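Local coordinates for protein ebony (Drosophila melanogaster, PDB 6DYM) that probably joins beta-alanine to biogenic amines such as dopamine and histamine through the atypical C-terminal condensation domain of a nonribosomal peptide synthetase, at residues E129-N132 and P133-I137. Numbering follows the deposited sequence.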
ATOM      1  N   GLU A 129      15.406  -3.330  -0.891  1.00 34.32           N
ATOM      2  CA  GLU A 129      16.010  -3.534   0.426  1.00 40.55           C
ATOM      3  C   GLU A 129      17.324  -2.776   0.599  1.00 38.26           C
ATOM      4  O   GLU A 129      17.653  -2.356   1.714  1.00 42.38           O
ATOM      5  CB  GLU A 129      16.248  -5.028   0.658  1.00 41.04           C
ATOM      6  CG  GLU A 129      15.748  -5.552   1.994  1.00 54.89           C
ATOM      7  CD  GLU A 129      15.973  -7.047   2.164  1.00 71.28           C
ATOM      8  OE1 GLU A 129      16.145  -7.750   1.141  1.00 62.99           O
ATOM      9  OE2 GLU A 129      15.978  -7.518   3.323  1.00 69.07           O
ATOM     10  N   LYS A 130      18.090  -2.604  -0.472  1.00 30.75           N
ATOM     11  CA  LYS A 130      19.447  -2.084  -0.383  1.00 43.26           C
ATOM     12  C   LYS A 130      19.512  -0.563  -0.361  1.00 41.35           C
ATOM     13  O   LYS A 130      20.613  -0.008  -0.293  1.00 40.14           O
ATOM     14  CB  LYS A 130      20.305  -2.604  -1.547  1.00 35.82           C
ATOM     15  CG  LYS A 130      20.627  -4.108  -1.548  1.00 47.42           C
ATOM     16  CD  LYS A 130      19.401  -4.998  -1.756  1.00 62.82           C
ATOM     17  CE  LYS A 130      18.600  -4.562  -2.981  1.00 48.61           C
ATOM     18  NZ  LYS A 130      17.176  -4.980  -2.889  1.00 51.28           N
ATOM     19  N   LEU A 131      18.376   0.126  -0.429  1.00 36.92           N
ATOM     20  CA  LEU A 131      18.395   1.581  -0.404  1.00 35.71           C
ATOM     21  C   LEU A 131      18.840   2.077   0.967  1.00 35.15           C
ATOM     22  O   LEU A 131      18.343   1.608   1.995  1.00 34.58           O
ATOM     23  CB  LEU A 131      17.013   2.137  -0.750  1.00 32.81           C
ATOM     24  CG  LEU A 131      16.452   1.805  -2.138  1.00 32.11           C
ATOM     25  CD1 LEU A 131      15.204   2.629  -2.437  1.00 25.55           C
ATOM     26  CD2 LEU A 131      17.506   2.032  -3.215  1.00 34.18           C
ATOM     27  N   ASN A 132      19.789   3.020   0.984  1.00 34.04           N
ATOM     28  CA  ASN A 132      20.169   3.690   2.221  1.00 31.78           C
ATOM     29  C   ASN A 132      19.080   4.706   2.584  1.00 35.43           C
ATOM     30  O   ASN A 132      18.167   4.950   1.791  1.00 30.44           O
ATOM     31  CB  ASN A 132      21.564   4.319   2.078  1.00 32.31           C
ATOM     32  CG  ASN A 132      21.627   5.458   1.059  1.00 36.45           C
ATOM     33  OD1 ASN A 132      20.679   6.225   0.880  1.00 31.71           O
ATOM     34  ND2 ASN A 132      22.775   5.581   0.400  1.00 32.71           N
ATOM     35  N   PRO A 133      19.129   5.303   3.788  1.00 29.44           N
ATOM     36  CA  PRO A 133      18.050   6.235   4.172  1.00 30.35           C
ATOM     37  C   PRO A 133      17.798   7.353   3.170  1.00 26.06           C
ATOM     38  O   PRO A 133      16.634   7.633   2.862  1.00 30.63           O
ATOM     39  CB  PRO A 133      18.534   6.779   5.522  1.00 29.94           C
ATOM     40  CG  PRO A 133      19.351   5.683   6.085  1.00 34.24           C
ATOM     41  CD  PRO A 133      20.058   5.063   4.911  1.00 35.87           C
ATOM     42  N   ARG A 134      18.848   8.002   2.660  1.00 30.47           N
ATOM     43  CA  ARG A 134      18.653   9.066   1.678  0.64 29.48           C
ATOM     44  C   ARG A 134      17.911   8.550   0.447  1.00 28.28           C
ATOM     45  O   ARG A 134      16.982   9.202  -0.047  1.00 25.78           O
ATOM     46  CB  ARG A 134      20.003   9.670   1.280  0.64 29.86           C
ATOM     47  CG  ARG A 134      19.915  10.702   0.158  0.64 29.39           C
ATOM     48  CD  ARG A 134      21.286  11.068  -0.407  0.64 29.47           C
ATOM     49  NE  ARG A 134      22.168   9.911  -0.549  0.64 33.42           N
ATOM     50  CZ  ARG A 134      22.333   9.223  -1.674  0.64 32.84           C
ATOM     51  NH1 ARG A 134      21.670   9.566  -2.774  0.64 31.84           N
ATOM     52  NH2 ARG A 134      23.161   8.189  -1.701  0.64 23.57           N
ATOM     53  N   GLU A 135      18.301   7.378  -0.054  1.00 28.46           N
ATOM     54  CA  GLU A 135      17.663   6.835  -1.250  1.00 28.52           C
ATOM     55  C   GLU A 135      16.228   6.405  -0.971  1.00 24.31           C
ATOM     56  O   GLU A 135      15.349   6.561  -1.828  1.00 23.84           O
ATOM     57  CB  GLU A 135      18.481   5.661  -1.791  1.00 29.62           C
ATOM     58  CG  GLU A 135      19.825   6.063  -2.385  1.00 31.11           C
ATOM     59  CD  GLU A 135      20.795   4.892  -2.510  1.00 38.80           C
ATOM     60  OE1 GLU A 135      20.617   3.868  -1.810  1.00 32.25           O
ATOM     61  OE2 GLU A 135      21.740   4.998  -3.317  1.00 38.03           O
ATOM     62  N   ASN A 136      15.969   5.862   0.218  1.00 23.77           N
ATOM     63  CA  ASN A 136      14.609   5.453   0.554  1.00 24.08           C
ATOM     64  C   ASN A 136      13.682   6.660   0.623  1.00 25.61           C
ATOM     65  O   ASN A 136      12.588   6.655   0.049  1.00 23.66           O
ATOM     66  CB  ASN A 136      14.608   4.685   1.876  1.00 26.17           C
ATOM     67  CG  ASN A 136      13.256   4.081   2.192  1.00 36.51           C
ATOM     68  OD1 ASN A 136      12.720   3.284   1.419  1.00 31.78           O
ATOM     69  ND2 ASN A 136      12.693   4.461   3.332  1.00 32.70           N
ATOM     70  N   ILE A 137      14.118   7.718   1.307  1.00 29.06           N
ATOM     71  CA  ILE A 137      13.303   8.924   1.417  1.00 29.74           C
ATOM     72  C   ILE A 137      13.108   9.569   0.049  1.00 25.96           C
ATOM     73  O   ILE A 137      12.005  10.016  -0.291  1.00 27.47           O
ATOM     74  CB  ILE A 137      13.944   9.893   2.425  1.00 35.21           C
ATOM     75  CG1 ILE A 137      13.699   9.393   3.850  1.00 40.94           C
ATOM     76  CG2 ILE A 137      13.413  11.308   2.243  1.00 30.15           C
ATOM     77  CD1 ILE A 137      12.270   9.575   4.323  1.00 39.95           C
TER
HETATM   78  O   HOH W   1      22.232   1.866  -1.624  1.00 50.88           O
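A capping box opens helix 133-153, with Asn132 at the N-cap and Glu135 three residues on. Asn132 OD1 accepts from Glu135 N at 2.8 Å, nearly along the C=O axis of the amide. In return, Glu135 OE1 takes the backbone N of Asn132 at 3.0 Å, on its anti side and 23° out of the carboxylate plane. The amide is brought over the helix start because Asn132 CG sits between its own backbone N and carbonyl carbon (chi1 66°). Side-chain amide and carboxylate are then stacked, their planes 18° apart, with Asn132 CG 3.4 Å from Glu135 OE1. The box closes the turn by which the loop after strand 119-127 enters the helix in this mixed alpha/beta domain. The first helical turn follows at once, Asn136 N donating to Asn132 O at 2.9 Å, while Pro133, which has no N-H to leave unpaired, fills the first position after the cap. The Leu131 side chain slants across that of Glu135, its CB and CD2 each 4.0 Å from Glu135 CB. A water donates to both Lys130 O and Glu135 OE1, at 2.6 Å to the latter, giving that oxygen a second donor. In one of its two conformers Arg134 lays a guanidinium face over Asn132 OD1, and NH2 makes at most a long salt bridge with Glu135 OE2. The Asn136 amide turns elsewhere, OD1 bonding to Thr127 at the end of strand 119-127.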